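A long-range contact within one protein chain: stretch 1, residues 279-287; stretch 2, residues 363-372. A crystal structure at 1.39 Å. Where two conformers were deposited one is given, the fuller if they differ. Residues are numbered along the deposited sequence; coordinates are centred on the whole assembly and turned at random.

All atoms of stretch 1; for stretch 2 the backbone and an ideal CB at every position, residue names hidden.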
# COMPACT_ATOMS: atom_id res chain seq x y z
N GLN A 279 -26.24 25.71 0.98
CA GLN A 279 -26.87 26.80 0.22
C GLN A 279 -25.80 27.60 -0.51
O GLN A 279 -25.76 28.83 -0.46
CB GLN A 279 -27.70 27.70 1.14
CG GLN A 279 -28.89 27.00 1.76
CD GLN A 279 -29.72 27.92 2.63
OE1 GLN A 279 -29.76 29.14 2.41
NE2 GLN A 279 -30.38 27.36 3.63
N ASP A 280 -24.93 26.87 -1.19
CA ASP A 280 -23.73 27.44 -1.80
C ASP A 280 -24.10 28.22 -3.06
O ASP A 280 -24.66 27.65 -3.99
CB ASP A 280 -22.80 26.27 -2.13
CG ASP A 280 -21.39 26.71 -2.43
OD1 ASP A 280 -21.21 27.67 -3.19
OD2 ASP A 280 -20.45 26.08 -1.89
N PRO A 281 -23.77 29.52 -3.10
CA PRO A 281 -24.16 30.33 -4.27
C PRO A 281 -23.43 29.93 -5.55
O PRO A 281 -23.85 30.35 -6.63
CB PRO A 281 -23.77 31.75 -3.86
CG PRO A 281 -22.70 31.58 -2.84
CD PRO A 281 -23.06 30.32 -2.09
N ARG A 282 -22.37 29.13 -5.46
CA ARG A 282 -21.69 28.65 -6.66
C ARG A 282 -22.54 27.66 -7.44
O ARG A 282 -22.25 27.37 -8.60
CB ARG A 282 -20.33 28.04 -6.30
CG ARG A 282 -19.32 29.09 -5.85
CD ARG A 282 -18.06 28.45 -5.25
NE ARG A 282 -18.33 27.83 -3.95
CZ ARG A 282 -17.39 27.38 -3.13
NH1 ARG A 282 -16.11 27.47 -3.47
NH2 ARG A 282 -17.73 26.85 -1.97
N ILE A 283 -23.61 27.16 -6.82
CA ILE A 283 -24.44 26.14 -7.45
C ILE A 283 -25.05 26.65 -8.76
O ILE A 283 -25.25 25.87 -9.69
CB ILE A 283 -25.55 25.66 -6.48
CG1 ILE A 283 -26.06 24.28 -6.87
CG2 ILE A 283 -26.69 26.67 -6.41
CD1 ILE A 283 -26.98 23.68 -5.82
N ALA A 284 -25.31 27.95 -8.83
CA ALA A 284 -26.04 28.53 -9.96
C ALA A 284 -25.23 28.53 -11.25
O ALA A 284 -25.79 28.39 -12.33
CB ALA A 284 -26.51 29.93 -9.62
N SER A 285 -23.91 28.69 -11.15
CA SER A 285 -23.09 28.64 -12.35
C SER A 285 -22.57 27.22 -12.61
O SER A 285 -22.26 26.88 -13.74
CB SER A 285 -21.94 29.64 -12.30
OG SER A 285 -21.04 29.36 -11.24
N TYR A 286 -22.51 26.40 -11.57
CA TYR A 286 -22.06 25.02 -11.73
C TYR A 286 -23.09 24.17 -12.48
O TYR A 286 -22.73 23.30 -13.27
CB TYR A 286 -21.77 24.35 -10.38
CG TYR A 286 -20.47 24.73 -9.71
CD1 TYR A 286 -19.72 25.83 -10.13
CD2 TYR A 286 -19.99 23.98 -8.64
CE1 TYR A 286 -18.52 26.17 -9.51
CE2 TYR A 286 -18.80 24.31 -8.01
CZ TYR A 286 -18.07 25.39 -8.45
OH TYR A 286 -16.89 25.73 -7.83
N PHE A 287 -24.37 24.44 -12.20
CA PHE A 287 -25.47 23.61 -12.70
C PHE A 287 -26.64 24.46 -13.19
O PHE A 287 -26.77 25.62 -12.80
CB PHE A 287 -25.95 22.67 -11.59
CG PHE A 287 -24.84 21.82 -11.03
CD1 PHE A 287 -24.29 20.81 -11.79
CD2 PHE A 287 -24.34 22.05 -9.76
CE1 PHE A 287 -23.25 20.03 -11.30
CE2 PHE A 287 -23.30 21.28 -9.25
CZ PHE A 287 -22.75 20.27 -10.03
N UNK A 363 -11.10 32.98 -2.60
CA UNK A 363 -10.57 32.93 -3.96
C UNK A 363 -11.56 32.27 -4.92
O UNK A 363 -11.78 32.76 -6.03
CB UNK A 363 -9.24 32.18 -3.98
N UNK A 364 -12.15 31.16 -4.49
CA UNK A 364 -13.12 30.45 -5.32
C UNK A 364 -14.40 31.27 -5.55
O UNK A 364 -14.90 31.34 -6.67
CB UNK A 364 -13.47 29.11 -4.67
N UNK A 365 -14.93 31.88 -4.48
CA UNK A 365 -16.11 32.74 -4.62
C UNK A 365 -15.81 33.86 -5.62
O UNK A 365 -16.64 34.15 -6.50
CB UNK A 365 -16.52 33.32 -3.27
N UNK A 366 -14.65 34.50 -5.49
CA UNK A 366 -14.27 35.56 -6.42
C UNK A 366 -14.15 35.03 -7.84
O UNK A 366 -14.60 35.68 -8.80
CB UNK A 366 -12.95 36.20 -5.99
N UNK A 367 -13.56 33.85 -7.99
CA UNK A 367 -13.37 33.26 -9.30
C UNK A 367 -14.71 33.02 -10.00
O UNK A 367 -14.83 33.21 -11.22
CB UNK A 367 -12.59 31.95 -9.18
N UNK A 368 -15.72 32.64 -9.22
CA UNK A 368 -17.04 32.33 -9.78
C UNK A 368 -17.97 33.54 -9.82
O UNK A 368 -19.09 33.44 -10.30
CB UNK A 368 -17.70 31.21 -8.97
N UNK A 369 -17.50 34.68 -9.31
CA UNK A 369 -18.28 35.92 -9.37
C UNK A 369 -19.47 35.97 -8.44
O UNK A 369 -20.46 36.64 -8.73
CB UNK A 369 -18.77 36.14 -10.80
N UNK A 370 -19.38 35.28 -7.30
CA UNK A 370 -20.48 35.28 -6.34
C UNK A 370 -20.09 36.00 -5.06
O UNK A 370 -18.92 36.02 -4.66
CB UNK A 370 -20.91 33.85 -6.02
N UNK A 371 -21.08 36.62 -4.43
CA UNK A 371 -20.87 37.34 -3.18
C UNK A 371 -21.27 36.45 -2.01
O UNK A 371 -21.77 35.34 -2.20
CB UNK A 371 -21.66 38.65 -3.16
N UNK A 372 -21.02 36.94 -0.80
CA UNK A 372 -21.48 36.27 0.41
C UNK A 372 -20.46 35.36 1.06
O UNK A 372 -20.82 34.57 1.93
CB UNK A 372 -22.73 35.45 0.09

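Stretch 1 offers position-specific features: the Pro281 ring, the long Arg282 side chain, held by Asp280 through a salt bridge (NH2 to OD2, 2.8 Å), and, one helical turn on, Ser285 and Tyr286.

At 363 the ideal CB has nothing of stretch 1 within 5.5 Å, so the contact sets no demand; the residue is Ala363.

Position 364 lies on a helix and its CB points toward stretch 1, only 3.3 Å from Arg282 NH1. So close an approach suits a small residue, preferably one with an acceptor: serine, threonine or, with less room, aspartate; alanine would fit but leave the donor unanswered. The deposited Ser364, chi1 t, accepts a hydrogen bond from Arg282 NH1 to its OG (2.8 Å, N-H...acceptor angle 146°), with OG at the guanidinium edge.

At 365 CA-to-CB runs sideways, and the ideal CB is 5.5 Å from Arg282 CD. Only a longer side chain can turn back to Pro281 and the guanidinium, so an aromatic, leucine or methionine would serve. Phe365 does this with chi1 at -92°, between wells. Its CE1 sits over one face of the guanidinium, 3.6 Å from Arg282 CZ, while its CE2 packs 3.5 Å from Pro281 CG.

Positions 366 and 367 have no stretch 1 atom within 5.5 Å of their ideal CB and tolerate many polar residues; they are Asp366 and Gln367.

Position 368 points toward stretch 1, its ideal CB 4.1 Å from Arg282 CG, 4.4 Å from Ser285 OG and 5.1 Å from Tyr286 CE1. A long chain with an aliphatic stem and a polar end would suit: arginine, lysine or glutamine. In Arg368, CG packs 4.0 Å from Arg282 CG, and one face of the guanidinium lies over Tyr286 CE1; NE is 3.4 Å from Tyr286 OH. A water also links the backbone here, donating to Arg368 O (3.2 Å) and lying 2.8 Å from Ser285 OG.

At 369 phi is +73° in a Schellman motif, which favours glycine, although asparagine can adopt it; the residue is Gly369.

Position 370 points toward stretch 1 with extended angles (-112/148), its ideal CB 4.2 Å from Pro281 CB. Valine, isoleucine or threonine would suit. Val370 brings CB to 4.1 Å from Pro281 CB and CG2 to 3.9 Å from Arg282 CG.

Position 371 points away and admits many residues; in Ser371 the backbone O makes the approach, 3.9 Å from Pro281 CG.

At 372, phi/psi of 95/14 would jam a CB against the preceding carbonyl O, calling for glycine: Gly372, the N-cap of the next helix.

Stretch 2 (363-372) ASFDQRGVSG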
# COMPACT_ATOMS: atom_id res chain seq x y z
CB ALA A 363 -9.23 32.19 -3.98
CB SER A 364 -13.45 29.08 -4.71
OG SER A 364 -14.40 28.40 -5.51
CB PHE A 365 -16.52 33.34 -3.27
CG PHE A 365 -17.54 32.52 -2.51
CD1 PHE A 365 -17.30 31.19 -2.18
CD2 PHE A 365 -18.73 33.10 -2.09
CE1 PHE A 365 -18.24 30.45 -1.47
CE2 PHE A 365 -19.67 32.37 -1.38
CZ PHE A 365 -19.42 31.04 -1.06
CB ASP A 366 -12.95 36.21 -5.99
CG ASP A 366 -13.08 37.03 -4.72
OD1 ASP A 366 -14.22 37.35 -4.31
OD2 ASP A 366 -12.03 37.36 -4.14
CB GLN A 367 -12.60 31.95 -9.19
CG GLN A 367 -12.17 31.42 -10.54
CD GLN A 367 -11.28 30.20 -10.45
OE1 GLN A 367 -11.42 29.36 -9.55
NE2 GLN A 367 -10.36 30.08 -11.39
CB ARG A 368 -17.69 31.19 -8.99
CG ARG A 368 -16.80 29.97 -8.80
CD ARG A 368 -16.31 29.39 -10.11
NE ARG A 368 -15.62 28.12 -9.87
CZ ARG A 368 -15.34 27.22 -10.80
NH1 ARG A 368 -15.70 27.44 -12.07
NH2 ARG A 368 -14.72 26.10 -10.47
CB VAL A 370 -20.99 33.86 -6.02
CG1 VAL A 370 -21.65 33.24 -7.24
CG2 VAL A 370 -19.86 32.98 -5.50
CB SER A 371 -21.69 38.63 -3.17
OG SER A 371 -23.06 38.34 -3.35
O HOH W 1 -18.93 30.88 -12.27
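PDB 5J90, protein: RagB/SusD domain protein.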